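Local coordinates for acyl-homoserine-lactone synthase (Pseudomonas aeruginosa, PDB 1RO5), which makes the quorum-sensing signal N-(3-oxododecanoyl)homoserine lactone from an acyl-ACP and S-adenosyl-L-methionine, at residues K24-V29 / E45-D50; G156-R161 / N181-I186; S160-H165 / A175-L180. All coordinates share one frame; numbering follows the deposited sequence.

Interaction 1 of 3, residues K24-V29 / E45-D50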
# COMPACT_ATOMS: atom_id res chain seq x y z
N LYS A 24 3.33 -12.27 -8.69
CA LYS A 24 4.19 -12.18 -9.87
C LYS A 24 4.44 -10.70 -10.14
O LYS A 24 5.55 -10.34 -10.38
CB LYS A 24 3.59 -12.79 -11.17
CG LYS A 24 3.33 -14.26 -11.22
CD LYS A 24 4.30 -15.06 -12.06
CE LYS A 24 3.84 -16.58 -12.22
NZ LYS A 24 4.62 -17.16 -13.44
N LEU A 25 3.40 -9.87 -10.09
CA LEU A 25 3.52 -8.41 -10.21
C LEU A 25 4.45 -7.87 -9.17
O LEU A 25 5.26 -7.06 -9.49
CB LEU A 25 2.16 -7.68 -10.13
CG LEU A 25 2.21 -6.18 -10.24
CD1 LEU A 25 3.06 -5.71 -11.45
CD2 LEU A 25 0.84 -5.64 -10.53
N ARG A 26 4.35 -8.33 -7.92
CA ARG A 26 5.30 -7.87 -6.90
C ARG A 26 6.73 -8.32 -7.23
O ARG A 26 7.68 -7.58 -6.89
CB ARG A 26 4.90 -8.42 -5.56
CG ARG A 26 3.71 -7.67 -5.00
CD ARG A 26 3.10 -8.27 -3.72
NE ARG A 26 4.03 -8.74 -2.68
CZ ARG A 26 3.69 -9.39 -1.55
NH1 ARG A 26 2.41 -9.63 -1.24
NH2 ARG A 26 4.67 -9.86 -0.72
N ALA A 27 6.88 -9.54 -7.79
CA ALA A 27 8.22 -9.96 -8.23
C ALA A 27 8.76 -9.07 -9.39
O ALA A 27 9.95 -8.71 -9.38
CB ALA A 27 8.28 -11.43 -8.64
N GLN A 28 7.89 -8.71 -10.34
CA GLN A 28 8.31 -7.90 -11.45
C GLN A 28 8.78 -6.55 -10.92
O GLN A 28 9.81 -6.01 -11.36
CB GLN A 28 7.20 -7.76 -12.51
CG GLN A 28 6.81 -9.15 -13.19
CD GLN A 28 5.71 -9.00 -14.26
OE1 GLN A 28 4.47 -8.77 -13.98
NE2 GLN A 28 6.17 -9.09 -15.50
N VAL A 29 8.11 -6.08 -9.86
CA VAL A 29 8.53 -4.82 -9.24
C VAL A 29 9.71 -4.89 -8.37
O VAL A 29 10.57 -4.09 -8.53
CB VAL A 29 7.35 -4.10 -8.61
CG1 VAL A 29 7.76 -2.86 -7.82
CG2 VAL A 29 6.39 -3.78 -9.77
N GLU A 45 6.92 -12.83 -5.52
CA GLU A 45 7.52 -12.20 -4.32
C GLU A 45 6.53 -12.40 -3.19
O GLU A 45 5.34 -11.95 -3.28
CB GLU A 45 7.73 -10.73 -4.62
CG GLU A 45 8.55 -9.94 -3.60
CD GLU A 45 7.67 -9.43 -2.47
OE1 GLU A 45 7.85 -9.89 -1.40
OE2 GLU A 45 6.73 -8.61 -2.65
N ILE A 46 6.92 -13.15 -2.17
CA ILE A 46 5.98 -13.62 -1.13
C ILE A 46 6.82 -13.68 0.09
O ILE A 46 7.89 -14.29 -0.02
CB ILE A 46 5.56 -15.12 -1.28
CG1 ILE A 46 5.34 -15.51 -2.67
CG2 ILE A 46 4.25 -15.41 -0.55
CD1 ILE A 46 4.53 -16.81 -2.66
N ASP A 47 6.32 -13.25 1.25
CA ASP A 47 7.15 -13.37 2.47
C ASP A 47 6.26 -13.80 3.69
O ASP A 47 5.03 -14.12 3.56
CB ASP A 47 7.86 -12.04 2.70
CG ASP A 47 6.90 -10.83 2.82
OD1 ASP A 47 5.67 -11.01 3.15
OD2 ASP A 47 7.32 -9.64 2.79
N GLY A 48 6.83 -13.81 4.85
CA GLY A 48 6.15 -14.36 6.00
C GLY A 48 4.95 -13.47 6.41
O GLY A 48 3.98 -13.98 7.00
N TYR A 49 4.97 -12.17 6.08
CA TYR A 49 3.81 -11.30 6.33
C TYR A 49 2.60 -11.79 5.57
O TYR A 49 1.51 -11.54 5.97
CB TYR A 49 4.13 -9.84 5.95
CG TYR A 49 5.26 -9.22 6.82
CD1 TYR A 49 6.53 -9.00 6.31
CD2 TYR A 49 4.98 -8.79 8.10
CE1 TYR A 49 7.54 -8.47 7.10
CE2 TYR A 49 5.98 -8.19 8.92
CZ TYR A 49 7.24 -8.06 8.43
OH TYR A 49 8.19 -7.42 9.22
N ASP A 50 2.77 -12.44 4.41
CA ASP A 50 1.67 -12.93 3.65
C ASP A 50 0.96 -14.09 4.40
O ASP A 50 -0.14 -14.48 4.09
CB ASP A 50 2.15 -13.35 2.18
CG ASP A 50 2.61 -12.16 1.42
OD1 ASP A 50 1.80 -11.19 1.20
OD2 ASP A 50 3.74 -12.06 0.97
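The guanidinium of Arg26 has Glu45 O over one face, 3.1 Å above its plane and offset toward the rim, while Glu45 CD and Asp50 OD1 lie at its edge, in plane. The carbonyl oxygen is not a hydrogen-bond partner there; the grip comes from the two carboxylates. Asp50 is met tip to tip. Arg26 NH1 reaches Asp50 OD1 at 3.0 Å in a nearly straight bond (175°), and Arg26 NH2 reaches the syn lone pair of Asp50 OD2 at 2.9 Å, an end-on bidentate salt bridge. Glu45 instead crosses the arginine at about a right angle. Arg26 NE donates to Glu45 OE2 at 2.7 Å, from above the carboxylate plane, and the bonds from Arg26 NH2 to this carboxylate are weak. A bend in the arginine chain at chi3 (44°) takes NE out of line with the extended part before it. Beside this, Ala27 CB packs on Glu45 CB at 4.1 Å. The anti lone pair of Asp50 OD2 accepts from Asp47 N at 2.9 Å, so the loop's own backbone positions the acid that holds Arg26. Arg70 bridges Asp47 and Asp50, Tyr56 bonds Asp50, and Arg104 pairs with Glu45. Arg26, Glu45 and Asp50 thus form a buried salt-bridge network joining helix 16-30 to the loop before strand 55-61. Three acids and three arginines gather here, and the acids probably offset the repulsion between Arg26 and nearby Arg70.

Interaction 2 of 3, residues G156-R161 / N181-I186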
# COMPACT_ATOMS: atom_id res chain seq x y z
N GLY A 156 -2.41 16.66 -1.91
CA GLY A 156 -3.16 17.21 -0.81
C GLY A 156 -3.30 16.42 0.50
O GLY A 156 -3.82 16.99 1.49
N LEU A 157 -2.80 15.17 0.56
CA LEU A 157 -3.09 14.31 1.69
C LEU A 157 -2.42 14.86 2.89
O LEU A 157 -1.49 15.66 2.82
CB LEU A 157 -2.61 12.88 1.47
CG LEU A 157 -3.51 12.05 0.61
CD1 LEU A 157 -4.05 12.77 -0.54
CD2 LEU A 157 -2.79 10.84 0.10
N ASP A 158 -2.87 14.42 4.06
CA ASP A 158 -2.23 14.91 5.22
C ASP A 158 -1.24 13.80 5.60
O ASP A 158 -1.65 12.74 6.06
CB ASP A 158 -3.33 15.19 6.24
CG ASP A 158 -2.79 15.55 7.58
OD1 ASP A 158 -1.58 15.59 7.69
OD2 ASP A 158 -3.46 15.76 8.61
N VAL A 159 0.06 14.06 5.45
CA VAL A 159 1.10 13.05 5.45
C VAL A 159 2.25 13.59 6.19
O VAL A 159 2.69 14.75 5.96
CB VAL A 159 1.57 12.84 4.02
CG1 VAL A 159 2.48 11.66 3.95
CG2 VAL A 159 0.42 12.40 3.28
N SER A 160 2.76 12.80 7.13
CA SER A 160 3.84 13.32 7.92
C SER A 160 4.77 12.12 8.04
O SER A 160 4.34 11.04 7.71
CB SER A 160 3.33 13.84 9.25
OG SER A 160 3.31 12.82 10.26
N ARG A 161 6.01 12.33 8.39
CA ARG A 161 6.99 11.33 8.47
C ARG A 161 7.42 11.12 9.94
O ARG A 161 7.25 11.98 10.79
CB ARG A 161 8.17 11.67 7.45
CG ARG A 161 9.36 12.33 7.94
CD ARG A 161 10.17 13.38 6.96
NE ARG A 161 10.28 13.07 5.54
CZ ARG A 161 11.43 13.10 4.83
NH1 ARG A 161 12.57 13.34 5.46
NH2 ARG A 161 11.49 12.82 3.50
N ASN A 181 -8.09 11.93 7.79
CA ASN A 181 -8.99 12.96 8.29
C ASN A 181 -9.62 13.70 7.10
O ASN A 181 -9.63 13.27 5.90
CB ASN A 181 -8.19 13.90 9.23
CG ASN A 181 -6.98 14.48 8.54
OD1 ASN A 181 -6.95 14.54 7.32
ND2 ASN A 181 -5.96 14.85 9.30
N ALA A 182 -10.16 14.87 7.44
CA ALA A 182 -10.93 15.73 6.57
C ALA A 182 -10.07 16.23 5.44
O ALA A 182 -10.48 16.23 4.21
CB ALA A 182 -11.49 16.99 7.52
N LYS A 183 -8.88 16.70 5.81
CA LYS A 183 -8.01 17.21 4.75
C LYS A 183 -7.73 16.15 3.60
O LYS A 183 -7.91 16.42 2.29
CB LYS A 183 -6.76 17.77 5.38
CG LYS A 183 -5.81 18.28 4.32
CD LYS A 183 -4.44 18.35 5.00
CE LYS A 183 -3.33 18.41 3.97
NZ LYS A 183 -2.40 19.38 4.57
N THR A 184 -7.47 14.89 4.07
CA THR A 184 -7.24 13.74 3.14
C THR A 184 -8.45 13.45 2.38
O THR A 184 -8.44 13.22 1.17
CB THR A 184 -6.79 12.48 3.92
OG1 THR A 184 -5.50 12.75 4.53
CG2 THR A 184 -6.57 11.27 3.05
N GLN A 185 -9.54 13.39 3.12
CA GLN A 185 -10.77 13.02 2.49
C GLN A 185 -11.12 14.03 1.39
O GLN A 185 -11.59 13.66 0.30
CB GLN A 185 -11.84 13.00 3.56
CG GLN A 185 -11.76 11.77 4.49
CD GLN A 185 -12.89 11.75 5.48
OE1 GLN A 185 -14.04 11.90 5.08
NE2 GLN A 185 -12.58 11.65 6.78
N ILE A 186 -10.92 15.33 1.69
CA ILE A 186 -11.30 16.38 0.74
C ILE A 186 -10.37 16.29 -0.50
O ILE A 186 -10.84 16.31 -1.65
CB ILE A 186 -11.29 17.78 1.36
CG1 ILE A 186 -12.33 17.94 2.51
CG2 ILE A 186 -11.65 18.75 0.24
CD1 ILE A 186 -11.98 19.08 3.60
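Asp158 and Leu157 meet Asn181, Lys183 and Thr184 in a mainly polar, partly buried contact, where the chain entering strand 158-161 crosses the first turn of helix 182-189. Asn181 occupies the N-cap position, and its side chain works in two directions: OD1 accepts a weak bond from Thr184 N at 3.3 Å, while ND2 donates to Asp158 OD2 at 2.7 Å. In the latter the donor arrives on the anti side of the carboxylate, 21° out of its plane. With CG anti to the backbone N (chi1 173°), the carboxyl group of Asp158 is carried toward the helix start. Thr184 OG1 accepts from Asp158 N at 3.2 Å and is also hydrogen-bonded to Glu179 O, on the strand that leads into this helix. Thr184 CG2 lies 4.0 Å from Leu157 CG. The aliphatic chain of Lys183 crosses Asp158 at about a right angle and ends with CE against Gly156 O, in the Schellman motif closing helix 146-154; Lys183 NZ stays 5.0 Å from Asp158 OD1, too far for contact. A bond at each end of the Asn181 amide, the one at OD1 weak, probably sets its rotation, and an acid on the N-terminal side of the helix may interact favourably with its dipole.

Interaction 3 of 3, residues S160-H165 / A175-L180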
# COMPACT_ATOMS: atom_id res chain seq x y z
N SER A 160 2.76 12.80 7.13
CA SER A 160 3.84 13.32 7.92
C SER A 160 4.77 12.12 8.04
O SER A 160 4.34 11.04 7.71
CB SER A 160 3.33 13.84 9.25
OG SER A 160 3.31 12.82 10.26
N ARG A 161 6.01 12.33 8.39
CA ARG A 161 6.99 11.33 8.47
C ARG A 161 7.42 11.12 9.94
O ARG A 161 7.25 11.98 10.79
CB ARG A 161 8.17 11.67 7.45
CG ARG A 161 9.36 12.33 7.94
CD ARG A 161 10.17 13.38 6.96
NE ARG A 161 10.28 13.07 5.54
CZ ARG A 161 11.43 13.10 4.83
NH1 ARG A 161 12.57 13.34 5.46
NH2 ARG A 161 11.49 12.82 3.50
N PHE A 162 7.85 9.91 10.27
CA PHE A 162 8.34 9.56 11.59
C PHE A 162 9.72 10.19 11.90
O PHE A 162 10.09 10.40 13.06
CB PHE A 162 8.43 8.00 11.70
CG PHE A 162 7.10 7.35 11.96
CD1 PHE A 162 6.21 7.14 10.90
CD2 PHE A 162 6.65 7.05 13.29
CE1 PHE A 162 4.97 6.47 11.08
CE2 PHE A 162 5.37 6.49 13.52
CZ PHE A 162 4.52 6.17 12.43
N GLY A 163 10.54 10.39 10.87
CA GLY A 163 11.85 10.90 11.03
C GLY A 163 12.50 11.03 9.64
O GLY A 163 11.86 10.89 8.61
N PRO A 164 13.79 11.33 9.61
CA PRO A 164 14.52 11.49 8.31
C PRO A 164 14.40 10.26 7.38
O PRO A 164 14.36 9.16 7.92
CB PRO A 164 16.02 11.66 8.71
CG PRO A 164 15.94 12.14 10.21
CD PRO A 164 14.59 11.60 10.83
N HIS A 165 14.38 10.42 6.05
CA HIS A 165 14.54 9.31 5.15
C HIS A 165 15.95 8.66 5.29
O HIS A 165 16.88 9.32 5.76
CB HIS A 165 14.36 9.78 3.75
CG HIS A 165 15.34 10.83 3.35
ND1 HIS A 165 15.06 12.18 3.44
CD2 HIS A 165 16.60 10.74 2.88
CE1 HIS A 165 16.13 12.88 3.07
NE2 HIS A 165 17.07 12.02 2.71
N ALA A 175 9.39 6.39 6.49
CA ALA A 175 8.15 5.92 7.12
C ALA A 175 7.18 7.08 7.20
O ALA A 175 7.50 8.14 7.79
CB ALA A 175 8.39 5.44 8.59
N LEU A 176 5.97 6.87 6.65
CA LEU A 176 5.00 7.89 6.67
C LEU A 176 3.79 7.56 7.55
O LEU A 176 3.39 6.42 7.64
CB LEU A 176 4.52 8.02 5.22
CG LEU A 176 5.56 8.45 4.20
CD1 LEU A 176 4.79 8.51 2.93
CD2 LEU A 176 6.21 9.82 4.47
N ARG A 177 3.17 8.57 8.14
CA ARG A 177 1.78 8.43 8.63
C ARG A 177 0.75 9.19 7.82
O ARG A 177 0.99 10.33 7.53
CB ARG A 177 1.63 8.53 10.18
CG ARG A 177 2.03 9.69 10.82
CD ARG A 177 2.55 9.53 12.29
NE ARG A 177 3.53 10.66 12.52
CZ ARG A 177 4.52 10.67 13.42
NH1 ARG A 177 4.66 9.60 14.23
NH2 ARG A 177 5.36 11.77 13.51
N ILE A 178 -0.30 8.54 7.31
CA ILE A 178 -1.20 9.18 6.39
C ILE A 178 -2.47 9.24 7.22
O ILE A 178 -3.10 8.19 7.40
CB ILE A 178 -1.57 8.33 5.20
CG1 ILE A 178 -0.48 8.19 4.16
CG2 ILE A 178 -2.56 9.08 4.32
CD1 ILE A 178 0.47 7.19 4.37
N GLU A 179 -2.86 10.43 7.73
CA GLU A 179 -4.12 10.58 8.51
C GLU A 179 -5.30 10.53 7.60
O GLU A 179 -5.32 11.22 6.56
CB GLU A 179 -4.07 11.86 9.28
CG GLU A 179 -2.84 11.86 10.20
CD GLU A 179 -3.02 10.93 11.35
OE1 GLU A 179 -4.20 10.46 11.62
OE2 GLU A 179 -1.99 10.64 11.97
N LEU A 180 -6.27 9.68 7.88
CA LEU A 180 -7.43 9.69 6.94
C LEU A 180 -8.54 10.74 7.40
O LEU A 180 -9.76 10.44 7.41
CB LEU A 180 -8.04 8.27 6.76
CG LEU A 180 -7.03 7.09 6.48
CD1 LEU A 180 -7.77 5.81 6.37
CD2 LEU A 180 -6.33 7.42 5.15
O HOH W 1 0.36 12.87 9.20
O HOH W 2 11.12 7.72 8.59
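Ser160 and Arg177 form an antiparallel hydrogen-bonded pair, with Ser160 N to Arg177 O at 3.1 Å and Arg177 N to Ser160 O at 2.8 Å; Arg161 and Leu176 follow as a non-hydrogen-bonded pair, and Phe162 N to Ala175 O continues the ladder. Ser160 and Arg177 project from the same face. Arg177 CG sits between the backbone N and the carbonyl carbon (chi1 60°), after which the chain runs extended to NE, which donates to Ser160 OG at 3.1 Å with the oxygen near the guanidinium plane. The same group lies over a face of the Phe162 ring in a cation-pi contact: CZ of Arg177 is 4.3 Å from the ring centroid and 13° off its normal. It is not a parallel stack, for the two planes are 46° apart, and Arg177 NH1 lies toward the rim, 3.3 Å from Phe162 CE2. At the edge of the ring lie the backbone oxygens of Ala175 and Leu176, and Phe162 CD1 packs on Ala175 CB at 3.6 Å. On the other face of the sheet, Leu176 CD2 touches CB of Arg161, a residue whose guanidinium leads away to a salt bridge with Glu149. Water 1 donates to Arg177 O and is weakly hydrogen-bonded to Ser160 OG. Arg177 thus spends its NE on a neutral hydroxyl and lays its charge over an aromatic face, tying the end of this edge strand and the residue after it to strand 171-179.

In the fold
From the N terminus, interaction 1 comes first, closing the loop between helix 16-30 and the segment 45-50 before the other two begin. Much later, residues 156-161 open interaction 2, and 160-165 open interaction 3, the two sharing Ser160 and Arg161. Both start from the same stretch; interaction 3 closes the shorter loop, at 175-180, and interaction 2 closes at 181-186 as the chain passes from strand 171-179 into helix 182-189. These two touch, and together they fix strand 158-161 to its neighbouring strand and to the last helix, 182-189. Interaction 1 lies on the opposite side of the chain's centre, about 28 Å from interaction 2 and about 24 Å from interaction 3, centre to centre.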